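Local coordinates for protein salicylate 5-hydroxylase, large oxygenase component (PDB 7C8Z) that hydroxylates salicylate at its 5-position to give gentisate, as the iron-containing Rieske-type oxygenase component of a multicomponent enzyme system, at residues A[74-79]-A[220-225]; A[192-197]-A[270-275]; A[231-236]-A[391-396]; A[325-330]-A[430-435]. All blocks are in the same frame, centred on the assembly; numbering follows the deposited sequence.

Contact 1 of 4, residues A[74-79]-A[220-225]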
loop_
_atom_site.group_PDB
_atom_site.type_symbol
_atom_site.label_atom_id
_atom_site.label_comp_id
_atom_site.label_asym_id
_atom_site.label_seq_id
_atom_site.Cartn_x
_atom_site.Cartn_y
_atom_site.Cartn_z
ATOM N N GLU A 74 1.420 22.011 27.569
ATOM C CA GLU A 74 1.072 21.621 28.932
ATOM C C GLU A 74 -0.418 21.334 29.066
ATOM O O GLU A 74 -0.812 20.439 29.823
ATOM C CB GLU A 74 1.493 22.708 29.920
ATOM C CG GLU A 74 2.987 22.947 29.966
ATOM C CD GLU A 74 3.458 23.468 31.313
ATOM O OE1 GLU A 74 2.901 23.039 32.348
ATOM O OE2 GLU A 74 4.388 24.305 31.335
ATOM N N ALA A 75 -1.255 22.078 28.340
ATOM C CA ALA A 75 -2.697 21.879 28.409
ATOM C C ALA A 75 -3.123 20.494 27.942
ATOM O O ALA A 75 -4.218 20.046 28.298
ATOM C CB ALA A 75 -3.416 22.946 27.584
ATOM N N GLU A 76 -2.298 19.806 27.149
ATOM C CA GLU A 76 -2.640 18.443 26.758
ATOM C C GLU A 76 -2.535 17.467 27.922
ATOM O O GLU A 76 -3.072 16.359 27.833
ATOM C CB GLU A 76 -1.744 17.960 25.614
ATOM C CG GLU A 76 -1.424 19.009 24.568
ATOM C CD GLU A 76 -0.794 18.419 23.322
ATOM O OE1 GLU A 76 -1.518 17.835 22.495
ATOM O OE2 GLU A 76 0.437 18.523 23.178
ATOM N N ILE A 77 -1.873 17.847 29.011
ATOM C CA ILE A 77 -1.696 16.942 30.143
ATOM C C ILE A 77 -1.893 17.707 31.449
ATOM O O ILE A 77 -0.933 17.893 32.212
ATOM C CB ILE A 77 -0.322 16.255 30.086
ATOM C CG1 ILE A 77 0.775 17.253 29.708
ATOM C CG2 ILE A 77 -0.339 15.120 29.076
ATOM C CD1 ILE A 77 2.151 16.846 30.192
ATOM N N PRO A 78 -3.115 18.154 31.755
ATOM C CA PRO A 78 -3.287 19.046 32.916
ATOM C C PRO A 78 -3.138 18.350 34.256
ATOM O O PRO A 78 -2.599 18.948 35.195
ATOM C CB PRO A 78 -4.708 19.590 32.721
ATOM C CG PRO A 78 -5.411 18.526 31.952
ATOM C CD PRO A 78 -4.381 17.934 31.033
ATOM N N ASN A 79 -3.610 17.120 34.382
ATOM C CA ASN A 79 -3.667 16.448 35.670
ATOM C C ASN A 79 -2.553 15.419 35.801
ATOM O O ASN A 79 -2.003 14.950 34.800
ATOM C CB ASN A 79 -5.026 15.766 35.836
ATOM C CG ASN A 79 -6.182 16.715 35.594
ATOM O OD1 ASN A 79 -6.137 17.880 35.992
ATOM N ND2 ASN A 79 -7.218 16.227 34.917
ATOM N N LEU A 220 -7.930 23.473 21.044
ATOM C CA LEU A 220 -9.066 23.432 20.136
ATOM C C LEU A 220 -9.111 22.132 19.342
ATOM O O LEU A 220 -10.198 21.582 19.126
ATOM C CB LEU A 220 -9.030 24.625 19.175
ATOM C CG LEU A 220 -9.115 26.027 19.788
ATOM C CD1 LEU A 220 -9.132 27.092 18.701
ATOM C CD2 LEU A 220 -10.332 26.159 20.693
ATOM N N GLY A 221 -7.967 21.613 18.918
ATOM C CA GLY A 221 -7.992 20.312 18.274
ATOM C C GLY A 221 -6.752 20.019 17.454
ATOM O O GLY A 221 -5.786 20.785 17.431
ATOM N N TYR A 222 -6.797 18.861 16.792
ATOM C CA TYR A 222 -5.684 18.351 16.003
ATOM C C TYR A 222 -6.076 18.138 14.550
ATOM O O TYR A 222 -7.189 17.694 14.250
ATOM C CB TYR A 222 -5.161 17.029 16.558
ATOM C CG TYR A 222 -4.750 17.114 17.994
ATOM C CD1 TYR A 222 -3.496 17.580 18.348
ATOM C CD2 TYR A 222 -5.620 16.739 19.001
ATOM C CE1 TYR A 222 -3.120 17.659 19.669
ATOM C CE2 TYR A 222 -5.254 16.817 20.321
ATOM C CZ TYR A 222 -4.006 17.277 20.649
ATOM O OH TYR A 222 -3.647 17.351 21.966
ATOM N N ARG A 223 -5.133 18.436 13.662
ATOM C CA ARG A 223 -5.196 18.048 12.264
ATOM C C ARG A 223 -3.889 17.359 11.903
ATOM O O ARG A 223 -2.843 17.655 12.479
ATOM C CB ARG A 223 -5.439 19.256 11.364
ATOM C CG ARG A 223 -6.790 19.919 11.593
ATOM C CD ARG A 223 -6.758 21.380 11.197
ATOM N NE ARG A 223 -8.091 21.955 11.087
ATOM C CZ ARG A 223 -8.334 23.167 10.594
ATOM N NH1 ARG A 223 -7.330 23.921 10.167
ATOM N NH2 ARG A 223 -9.576 23.624 10.520
ATOM N N ARG A 224 -3.945 16.412 10.973
ATOM C CA ARG A 224 -2.765 15.611 10.678
ATOM C C ARG A 224 -2.659 15.373 9.182
ATOM O O ARG A 224 -3.661 15.104 8.515
ATOM C CB ARG A 224 -2.796 14.259 11.412
ATOM C CG ARG A 224 -3.148 14.339 12.896
ATOM C CD ARG A 224 -3.243 12.959 13.533
ATOM N NE ARG A 224 -2.131 12.746 14.449
ATOM C CZ ARG A 224 -2.191 12.975 15.754
ATOM N NH1 ARG A 224 -3.317 13.414 16.300
ATOM N NH2 ARG A 224 -1.126 12.771 16.512
ATOM N N GLN A 225 -1.435 15.451 8.664
ATOM C CA GLN A 225 -1.230 15.183 7.248
ATOM C C GLN A 225 0.120 14.522 7.022
ATOM O O GLN A 225 1.117 14.892 7.641
ATOM C CB GLN A 225 -1.330 16.470 6.427
ATOM C CG GLN A 225 -0.446 17.593 6.922
ATOM C CD GLN A 225 -0.576 18.839 6.068
ATOM O OE1 GLN A 225 -0.554 19.963 6.575
ATOM N NE2 GLN A 225 -0.719 18.645 4.759
#
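Glu76 and Tyr222 face each other across two backbones that lie well apart, the closest pair of alpha carbons, Glu76 CA and Gly221 CA, being 10.2 Å from each other. Both side chains head into the gap. Glu76 CG stands anti to the carbonyl carbon (chi1 -39°), and the chain runs on extended, so that the carboxylate is directed at the phenol end of Tyr222. OE1 comes in at the ring edge, and the carboxylate and ring planes differ by 33°. The modelled separation of the two oxygens is too short to be trusted, and the nature of their interaction stays doubtful. Here the 3-10 turn 74-76 of the Rieske domain, with Ile77 N bonded to Glu74 O at 2.9 Å, faces strand 217-227, one of the two outer strands of the catalytic-domain sheet within this chain. That strand carries a classic beta bulge, Leu220 and Gly221 both facing His358. Glu76 OE2 accepts a hydrogen bond from Leu73 N and forms a salt bridge with Lys84. Further along, Arg224 and Gln225 pair in a parallel ladder with a strand of a different protein chain.

Contact 2 of 4, residues A[192-197]-A[270-275]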
loop_
_atom_site.group_PDB
_atom_site.type_symbol
_atom_site.label_atom_id
_atom_site.label_comp_id
_atom_site.label_asym_id
_atom_site.label_seq_id
_atom_site.Cartn_x
_atom_site.Cartn_y
_atom_site.Cartn_z
ATOM N N ASP A 192 23.360 17.207 27.790
ATOM C CA ASP A 192 24.313 18.309 27.770
ATOM C C ASP A 192 23.938 19.359 26.733
ATOM O O ASP A 192 24.815 20.011 26.155
ATOM C CB ASP A 192 25.726 17.781 27.517
ATOM C CG ASP A 192 26.082 16.615 28.421
ATOM O OD1 ASP A 192 25.919 16.744 29.655
ATOM O OD2 ASP A 192 26.522 15.566 27.900
ATOM N N VAL A 193 22.646 19.527 26.484
ATOM C CA VAL A 193 22.158 20.524 25.545
ATOM C C VAL A 193 22.109 21.872 26.243
ATOM O O VAL A 193 21.832 21.959 27.446
ATOM C CB VAL A 193 20.775 20.117 25.000
ATOM C CG1 VAL A 193 19.759 20.016 26.132
ATOM C CG2 VAL A 193 20.296 21.090 23.931
ATOM N N GLU A 194 22.409 22.928 25.492
ATOM C CA GLU A 194 22.283 24.306 25.948
ATOM C C GLU A 194 20.882 24.522 26.505
ATOM O O GLU A 194 19.940 23.835 26.089
ATOM C CB GLU A 194 22.559 25.267 24.792
ATOM C CG GLU A 194 21.797 24.901 23.526
ATOM C CD GLU A 194 22.407 25.492 22.271
ATOM O OE1 GLU A 194 22.693 26.710 22.263
ATOM O OE2 GLU A 194 22.592 24.735 21.290
ATOM N N PRO A 195 20.705 25.421 27.473
ATOM C CA PRO A 195 19.352 25.721 27.956
ATOM C C PRO A 195 18.446 26.192 26.827
ATOM O O PRO A 195 18.896 26.705 25.799
ATOM C CB PRO A 195 19.577 26.827 28.993
ATOM C CG PRO A 195 20.992 26.661 29.425
ATOM C CD PRO A 195 21.744 26.121 28.245
ATOM N N PHE A 196 17.141 26.000 27.038
ATOM C CA PHE A 196 16.150 26.321 26.014
ATOM C C PHE A 196 16.244 27.782 25.586
ATOM O O PHE A 196 16.160 28.095 24.388
ATOM C CB PHE A 196 14.753 25.997 26.543
ATOM C CG PHE A 196 13.658 26.219 25.545
ATOM C CD1 PHE A 196 13.485 25.351 24.478
ATOM C CD2 PHE A 196 12.791 27.291 25.679
ATOM C CE1 PHE A 196 12.468 25.553 23.561
ATOM C CE2 PHE A 196 11.773 27.499 24.763
ATOM C CZ PHE A 196 11.612 26.630 23.704
ATOM N N GLU A 197 16.416 28.686 26.552
ATOM C CA GLU A 197 16.495 30.113 26.252
ATOM C C GLU A 197 17.707 30.427 25.380
ATOM O O GLU A 197 17.600 31.155 24.387
ATOM C CB GLU A 197 16.527 30.914 27.554
ATOM C CG GLU A 197 15.267 30.760 28.407
ATOM C CD GLU A 197 15.249 29.466 29.218
ATOM O OE1 GLU A 197 16.327 28.857 29.386
ATOM O OE2 GLU A 197 14.155 29.054 29.672
ATOM N N LYS A 270 22.939 31.162 15.086
ATOM C CA LYS A 270 23.425 30.080 14.244
ATOM C C LYS A 270 22.602 29.893 12.971
ATOM O O LYS A 270 22.823 28.917 12.247
ATOM C CB LYS A 270 23.445 28.771 15.041
ATOM C CG LYS A 270 24.357 28.798 16.260
ATOM C CD LYS A 270 24.990 27.436 16.503
ATOM C CE LYS A 270 26.296 27.279 15.731
ATOM N NZ LYS A 270 26.814 25.881 15.782
ATOM N N PHE A 271 21.664 30.801 12.686
ATOM C CA PHE A 271 20.854 30.821 11.469
ATOM C C PHE A 271 19.895 29.640 11.378
ATOM O O PHE A 271 19.351 29.374 10.295
ATOM C CB PHE A 271 21.710 30.851 10.197
ATOM C CG PHE A 271 22.745 31.933 10.183
ATOM C CD1 PHE A 271 22.437 33.213 10.610
ATOM C CD2 PHE A 271 24.027 31.673 9.726
ATOM C CE1 PHE A 271 23.393 34.214 10.592
ATOM C CE2 PHE A 271 24.987 32.668 9.705
ATOM C CZ PHE A 271 24.668 33.941 10.138
ATOM N N ARG A 272 19.670 28.918 12.475
ATOM C CA ARG A 272 18.812 27.742 12.438
ATOM C C ARG A 272 17.349 28.087 12.700
ATOM O O ARG A 272 16.458 27.603 11.993
ATOM C CB ARG A 272 19.310 26.703 13.449
ATOM C CG ARG A 272 19.552 27.273 14.832
ATOM C CD ARG A 272 20.359 26.338 15.704
ATOM N NE ARG A 272 20.390 26.813 17.083
ATOM C CZ ARG A 272 21.098 26.243 18.048
ATOM N NH1 ARG A 272 21.839 25.175 17.781
ATOM N NH2 ARG A 272 21.064 26.740 19.278
ATOM N N HIS A 273 17.080 28.898 13.717
ATOM C CA HIS A 273 15.721 29.312 14.023
ATOM C C HIS A 273 15.427 30.636 13.337
ATOM O O HIS A 273 16.332 31.432 13.078
ATOM C CB HIS A 273 15.511 29.443 15.533
ATOM C CG HIS A 273 16.159 28.361 16.337
ATOM N ND1 HIS A 273 16.281 27.064 15.885
ATOM C CD2 HIS A 273 16.720 28.384 17.569
ATOM C CE1 HIS A 273 16.888 26.336 16.804
ATOM N NE2 HIS A 273 17.166 27.113 17.836
ATOM N N ALA A 274 14.149 30.882 13.059
ATOM C CA ALA A 274 13.813 32.109 12.347
ATOM C C ALA A 274 12.429 32.591 12.746
ATOM O O ALA A 274 11.612 31.838 13.278
ATOM C CB ALA A 274 13.888 31.920 10.826
ATOM N N ALA A 275 12.186 33.875 12.498
ATOM C CA ALA A 275 10.887 34.486 12.742
ATOM C C ALA A 275 10.582 35.426 11.589
ATOM O O ALA A 275 11.378 36.320 11.291
ATOM C CB ALA A 275 10.865 35.242 14.076
#
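A salt bridge between Glu194 and Arg272 joins the N-terminal approach to helix 196-211, with Pro195 at its N-cap, to the turn that leads into strand 274-278 of the catalytic-domain sheet. The side chains come from opposite directions and meet at the end of the guanidinium group. Arg272 NH2 is 3.2 Å from Glu194 OE2, with an N-H...O angle of 161°, and 3.4 Å from Glu194 OE1, where the approach is more bent. Both bonds are weak. The carboxylate comes to the guanidinium edge, but its own plane is turned by 60°, so the two groups do not form a flat, two-nitrogen pairing. With Arg272 CG between the backbone N and the carbonyl carbon (chi1 50°), the chain extends to NE and carries the guanidinium across to Glu194. Lys270 CD packs over one face of the guanidinium, toward the rim, 4.1 Å above its plane. Other partners hold the same group: Asp268 pairs with NE, the carbonyl of Phe199 receives NH2, and Tyr435 OH bonds NH1. With two carboxylates beside it, Arg272 probably keeps its positive charge despite burial, and Glu194, held by two weak bonds to one nitrogen, probably supplies only part of the compensation.

Contact 3 of 4, residues A[231-236]-A[391-396]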
loop_
_atom_site.group_PDB
_atom_site.type_symbol
_atom_site.label_atom_id
_atom_site.label_comp_id
_atom_site.label_asym_id
_atom_site.label_seq_id
_atom_site.Cartn_x
_atom_site.Cartn_y
_atom_site.Cartn_z
ATOM N N TRP A 231 11.726 16.421 5.004
ATOM C CA TRP A 231 11.238 17.252 6.100
ATOM C C TRP A 231 11.783 18.670 6.028
ATOM O O TRP A 231 11.088 19.620 6.408
ATOM C CB TRP A 231 11.599 16.607 7.435
ATOM C CG TRP A 231 13.065 16.601 7.696
ATOM C CD1 TRP A 231 13.963 15.645 7.319
ATOM C CD2 TRP A 231 13.812 17.607 8.383
ATOM N NE1 TRP A 231 15.225 15.994 7.731
ATOM C CE2 TRP A 231 15.161 17.195 8.387
ATOM C CE3 TRP A 231 13.473 18.818 8.993
ATOM C CZ2 TRP A 231 16.168 17.949 8.978
ATOM C CZ3 TRP A 231 14.475 19.565 9.581
ATOM C CH2 TRP A 231 15.807 19.129 9.570
ATOM N N LYS A 232 13.024 18.830 5.553
ATOM C CA LYS A 232 13.625 20.157 5.441
ATOM C C LYS A 232 12.753 21.098 4.620
ATOM O O LYS A 232 12.663 22.298 4.918
ATOM C CB LYS A 232 15.021 20.043 4.830
ATOM C CG LYS A 232 16.014 19.302 5.708
ATOM C CD LYS A 232 17.445 19.531 5.251
ATOM C CE LYS A 232 17.729 18.800 3.949
ATOM N NZ LYS A 232 17.906 17.331 4.138
ATOM N N LEU A 233 12.077 20.563 3.596
ATOM C CA LEU A 233 11.232 21.393 2.743
ATOM C C LEU A 233 10.152 22.114 3.538
ATOM O O LEU A 233 9.701 23.190 3.131
ATOM C CB LEU A 233 10.593 20.542 1.650
ATOM C CG LEU A 233 11.522 20.150 0.510
ATOM C CD1 LEU A 233 10.790 19.249 -0.470
ATOM C CD2 LEU A 233 12.055 21.387 -0.179
ATOM N N MET A 234 9.730 21.555 4.673
ATOM C CA MET A 234 8.750 22.253 5.495
ATOM C C MET A 234 9.383 23.449 6.190
ATOM O O MET A 234 8.832 24.557 6.172
ATOM C CB MET A 234 8.128 21.299 6.514
ATOM C CG MET A 234 7.042 21.939 7.371
ATOM S SD MET A 234 5.928 22.997 6.426
ATOM C CE MET A 234 4.799 21.803 5.710
ATOM N N GLN A 235 10.560 23.248 6.787
ATOM C CA GLN A 235 11.280 24.368 7.387
ATOM C C GLN A 235 11.518 25.468 6.363
ATOM O O GLN A 235 11.152 26.630 6.583
ATOM C CB GLN A 235 12.595 23.875 7.994
ATOM C CG GLN A 235 12.403 23.140 9.312
ATOM C CD GLN A 235 12.095 24.086 10.463
ATOM O OE1 GLN A 235 12.267 25.301 10.346
ATOM N NE2 GLN A 235 11.630 23.531 11.581
ATOM N N GLU A 236 12.098 25.102 5.217
ATOM C CA GLU A 236 12.240 26.038 4.109
ATOM C C GLU A 236 10.944 26.791 3.856
ATOM O O GLU A 236 10.940 28.022 3.733
ATOM C CB GLU A 236 12.651 25.292 2.840
ATOM C CG GLU A 236 14.036 24.703 2.855
ATOM C CD GLU A 236 14.389 24.064 1.530
ATOM O OE1 GLU A 236 13.754 24.409 0.511
ATOM O OE2 GLU A 236 15.298 23.212 1.503
ATOM N N GLU A 391 1.258 20.395 -1.130
ATOM C CA GLU A 391 1.332 20.026 -2.542
ATOM C C GLU A 391 2.700 20.367 -3.130
ATOM O O GLU A 391 3.363 19.510 -3.734
ATOM C CB GLU A 391 0.216 20.713 -3.329
ATOM C CG GLU A 391 -1.207 20.402 -2.848
ATOM C CD GLU A 391 -1.711 19.016 -3.231
ATOM O OE1 GLU A 391 -0.919 18.047 -3.233
ATOM O OE2 GLU A 391 -2.916 18.901 -3.536
ATOM N N VAL A 392 3.159 21.608 -2.931
ATOM C CA VAL A 392 4.420 22.022 -3.544
ATOM C C VAL A 392 5.593 21.304 -2.897
ATOM O O VAL A 392 6.606 21.049 -3.558
ATOM C CB VAL A 392 4.608 23.556 -3.510
ATOM C CG1 VAL A 392 3.437 24.248 -4.180
ATOM C CG2 VAL A 392 4.821 24.073 -2.084
ATOM N N ILE A 393 5.485 20.944 -1.615
ATOM C CA ILE A 393 6.569 20.203 -0.976
ATOM C C ILE A 393 6.694 18.813 -1.593
ATOM O O ILE A 393 7.799 18.355 -1.924
ATOM C CB ILE A 393 6.350 20.156 0.546
ATOM C CG1 ILE A 393 6.685 21.519 1.149
ATOM C CG2 ILE A 393 7.192 19.062 1.196
ATOM C CD1 ILE A 393 6.523 21.578 2.636
ATOM N N GLU A 394 5.561 18.135 -1.792
ATOM C CA GLU A 394 5.599 16.835 -2.456
ATOM C C GLU A 394 6.179 16.952 -3.863
ATOM O O GLU A 394 7.050 16.164 -4.256
ATOM C CB GLU A 394 4.196 16.227 -2.503
ATOM C CG GLU A 394 4.154 14.838 -3.109
ATOM C CD GLU A 394 2.802 14.166 -2.953
ATOM O OE1 GLU A 394 1.840 14.849 -2.539
ATOM O OE2 GLU A 394 2.705 12.953 -3.241
ATOM N N TRP A 395 5.724 17.950 -4.629
ATOM C CA TRP A 395 6.174 18.071 -6.015
ATOM C C TRP A 395 7.660 18.415 -6.086
ATOM O O TRP A 395 8.376 17.937 -6.977
ATOM C CB TRP A 395 5.328 19.111 -6.756
ATOM C CG TRP A 395 3.845 18.850 -6.664
ATOM C CD1 TRP A 395 3.241 17.678 -6.315
ATOM C CD2 TRP A 395 2.785 19.785 -6.911
ATOM N NE1 TRP A 395 1.877 17.822 -6.330
ATOM C CE2 TRP A 395 1.570 19.108 -6.689
ATOM C CE3 TRP A 395 2.745 21.126 -7.296
ATOM C CZ2 TRP A 395 0.329 19.725 -6.850
ATOM C CZ3 TRP A 395 1.511 21.737 -7.451
ATOM C CH2 TRP A 395 0.323 21.038 -7.230
ATOM N N SER A 396 8.146 19.225 -5.143
ATOM C CA SER A 396 9.571 19.510 -5.077
ATOM C C SER A 396 10.367 18.246 -4.784
ATOM O O SER A 396 11.434 18.027 -5.369
ATOM C CB SER A 396 9.832 20.567 -4.010
ATOM O OG SER A 396 9.084 21.737 -4.286
#
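Leu233 and Met234 pack against Ile393 where two helices of the catalytic domain cross, and one of these, helix 387-402, carries the iron ligand Asp389. With His243 and His248 it forms the two-histidine, one-carboxylate site of the ring-hydroxylating oxygenases, and the side chain of Met234 lies about 8 Å from the iron. The axes of segments 232-236 and 391-396 approach to 10.0 Å and cross at 131°, roughly midway between perpendicular and antiparallel. Ile393 spreads its two branches over neighbouring residues. Its CG2, anti to the backbone N, rests 3.7 Å from Leu233 CB, while the CG1 branch carries CD1 on to Met234 CE at 3.5 Å. Met234 begins with CG anti to its own backbone N (chi1 -177°) and then bends at both following torsions, which brings the methyl end onto Ile393 with the two side chains nearly at right angles. Leu233 points its CD1 the other way along helix 387-402, to 3.9 Å from Ser396 CB. Phe352 of strand 352-361 packs on both Met234 and Ile393, and Met115 of the second subunit packs on Ser396. Beside the apolar junction, Ser396 OG turns back into its own helix and donates to Val392 O at 2.7 Å, from the opposite face of the carbonyl plane to Ser396 N.

Contact 4 of 4, residues A[325-330]-A[430-435]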
loop_
_atom_site.group_PDB
_atom_site.type_symbol
_atom_site.label_atom_id
_atom_site.label_comp_id
_atom_site.label_asym_id
_atom_site.label_seq_id
_atom_site.Cartn_x
_atom_site.Cartn_y
_atom_site.Cartn_z
ATOM N N THR A 325 9.974 29.501 13.135
ATOM C CA THR A 325 10.518 28.164 12.940
ATOM C C THR A 325 11.549 27.874 14.025
ATOM O O THR A 325 12.566 28.576 14.119
ATOM C CB THR A 325 11.146 28.022 11.554
ATOM O OG1 THR A 325 11.923 29.189 11.249
ATOM C CG2 THR A 325 10.064 27.841 10.504
ATOM N N ILE A 326 11.276 26.859 14.845
ATOM C CA ILE A 326 12.231 26.355 15.826
ATOM C C ILE A 326 12.795 25.049 15.280
ATOM O O ILE A 326 12.090 24.031 15.191
ATOM C CB ILE A 326 11.595 26.169 17.210
ATOM C CG1 ILE A 326 11.178 27.527 17.779
ATOM C CG2 ILE A 326 12.574 25.486 18.157
ATOM C CD1 ILE A 326 10.561 27.449 19.153
ATOM N N PHE A 327 14.072 25.111 14.908
ATOM C CA PHE A 327 14.759 24.018 14.239
ATOM C C PHE A 327 15.053 22.891 15.226
ATOM O O PHE A 327 15.483 23.149 16.353
ATOM C CB PHE A 327 16.066 24.537 13.634
ATOM C CG PHE A 327 16.505 23.816 12.388
ATOM C CD1 PHE A 327 15.893 24.069 11.170
ATOM C CD2 PHE A 327 17.550 22.905 12.432
ATOM C CE1 PHE A 327 16.307 23.420 10.018
ATOM C CE2 PHE A 327 17.966 22.250 11.290
ATOM C CZ PHE A 327 17.345 22.508 10.079
ATOM N N PRO A 328 14.884 21.627 14.816
ATOM C CA PRO A 328 14.413 21.275 13.475
ATOM C C PRO A 328 12.966 20.806 13.450
ATOM O O PRO A 328 12.483 20.382 12.400
ATOM C CB PRO A 328 15.333 20.118 13.103
ATOM C CG PRO A 328 15.490 19.381 14.425
ATOM C CD PRO A 328 15.352 20.429 15.537
ATOM N N SER A 329 12.279 20.890 14.590
ATOM C CA SER A 329 11.100 20.070 14.800
ATOM C C SER A 329 9.771 20.800 14.702
ATOM O O SER A 329 8.753 20.135 14.486
ATOM C CB SER A 329 11.169 19.379 16.171
ATOM O OG SER A 329 10.551 20.163 17.179
ATOM N N VAL A 330 9.714 22.123 14.877
ATOM C CA VAL A 330 8.398 22.725 15.052
ATOM C C VAL A 330 8.285 24.102 14.417
ATOM O O VAL A 330 9.271 24.814 14.205
ATOM C CB VAL A 330 8.008 22.793 16.550
ATOM C CG1 VAL A 330 8.683 23.966 17.243
ATOM C CG2 VAL A 330 6.485 22.838 16.716
ATOM N N ARG A 430 19.151 30.251 3.127
ATOM C CA ARG A 430 20.606 30.259 3.014
ATOM C C ARG A 430 21.259 30.077 4.379
ATOM O O ARG A 430 22.253 29.353 4.510
ATOM C CB ARG A 430 21.070 31.555 2.348
ATOM C CG ARG A 430 20.820 31.557 0.847
ATOM C CD ARG A 430 21.352 32.792 0.131
ATOM N NE ARG A 430 20.998 34.052 0.775
ATOM C CZ ARG A 430 20.056 34.870 0.320
ATOM N NH1 ARG A 430 19.364 34.544 -0.765
ATOM N NH2 ARG A 430 19.798 36.006 0.950
ATOM N N GLY A 431 20.696 30.698 5.415
ATOM C CA GLY A 431 21.217 30.488 6.753
ATOM C C GLY A 431 20.950 29.086 7.264
ATOM O O GLY A 431 21.813 28.472 7.905
ATOM N N MET A 432 19.748 28.572 7.003
ATOM C CA MET A 432 19.429 27.195 7.351
ATOM C C MET A 432 20.470 26.246 6.787
ATOM O O MET A 432 20.994 25.385 7.495
ATOM C CB MET A 432 18.032 26.840 6.833
ATOM C CG MET A 432 17.645 25.379 6.994
ATOM S SD MET A 432 15.924 25.066 6.546
ATOM C CE MET A 432 16.036 23.400 5.911
ATOM N N TYR A 433 20.816 26.414 5.515
ATOM C CA TYR A 433 21.741 25.465 4.912
ATOM C C TYR A 433 23.200 25.767 5.230
ATOM O O TYR A 433 24.024 24.852 5.175
ATOM C CB TYR A 433 21.483 25.377 3.412
ATOM C CG TYR A 433 20.295 24.486 3.166
ATOM C CD1 TYR A 433 20.422 23.101 3.228
ATOM C CD2 TYR A 433 19.035 25.020 2.935
ATOM C CE1 TYR A 433 19.336 22.273 3.031
ATOM C CE2 TYR A 433 17.939 24.199 2.733
ATOM C CZ TYR A 433 18.096 22.828 2.784
ATOM O OH TYR A 433 17.012 22.005 2.590
ATOM N N ASP A 434 23.537 27.002 5.601
ATOM C CA ASP A 434 24.826 27.244 6.244
ATOM C C ASP A 434 24.958 26.394 7.507
ATOM O O ASP A 434 25.935 25.644 7.681
ATOM C CB ASP A 434 24.974 28.736 6.559
ATOM C CG ASP A 434 26.246 29.058 7.325
ATOM O OD1 ASP A 434 27.323 29.129 6.698
ATOM O OD2 ASP A 434 26.166 29.254 8.558
ATOM N N TYR A 435 23.958 26.484 8.389
ATOM C CA TYR A 435 23.947 25.664 9.598
ATOM C C TYR A 435 23.967 24.179 9.259
ATOM O O TYR A 435 24.628 23.383 9.938
ATOM C CB TYR A 435 22.718 26.007 10.441
ATOM C CG TYR A 435 22.635 25.266 11.755
ATOM C CD1 TYR A 435 23.356 25.695 12.858
ATOM C CD2 TYR A 435 21.830 24.140 11.896
ATOM C CE1 TYR A 435 23.285 25.026 14.061
ATOM C CE2 TYR A 435 21.754 23.463 13.102
ATOM C CZ TYR A 435 22.486 23.915 14.179
ATOM O OH TYR A 435 22.430 23.263 15.389
#
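Met432 and Tyr435, one turn apart on helix 427-440, pack against Phe327 from the loop that follows strand 321-326. The methionine chain can be traced outward from CB. That carbon leaves the helix with CG anti to the backbone N (chi1 173°), and the next torsion is extended too, so the chain runs nearly straight past the outer end of the Phe327 ring. CG is the first atom to touch, 3.8 Å from Phe327 CE1. SD follows along the same ring carbon at 3.9 Å, and a bend at the last torsion leaves CE 4.1 Å from Phe327 CE1 as well. Three successive methionine atoms thus pass one corner of the ring, and the two side chains cross at about a right angle. The sulfur makes an oblique Met-aromatic contact, 5.2 Å from the ring centroid and 72° off its normal. Tyr435 adds a looser contact on another part of the ring, its CE2 lying 4.3 Å from Phe327 CD2. Pro328, which follows a cis peptide bond, sets its CB 3.6 Å above one face of the Phe327 ring, toward the rim. The connection from 321-326 to 330-335 includes a classic beta bulge, Ser329 and Val330 both facing Ile326. Tyr435 OH is bonded to His67, Met432 also packs on Lys232 of helix 232-238, and Pro328 rests on Cys69 of strand 69-73, so Phe327 sits where the C-terminal helix, the catalytic sheet and the Rieske-domain sheet converge.

How the contacts relate
Contacts 2 and 4 are direct neighbours, their centres 10 Å apart: adjacent strands join them through Ala274 O and Thr325 N at 2.9 Å, and Arg272 NH1 reaches Tyr435 OH at 3.1 Å. Contact 4 also touches contact 3, whose centre is 14 Å away, with Gln235 packing on Thr325 and Glu236 probably hydrogen-bonded to Tyr433. Helix 232-238 therefore passes between the loop at Phe327 and the helix carrying Asp389. Contact 3 lies nearest the mononuclear iron, the Met234 side chain being about 5 Å from that of Asp389. Contact 1 stands apart, its centre 24 to 25 Å from the others, although strand 217-227 belongs to the same sheet that contacts 2 and 4 reach.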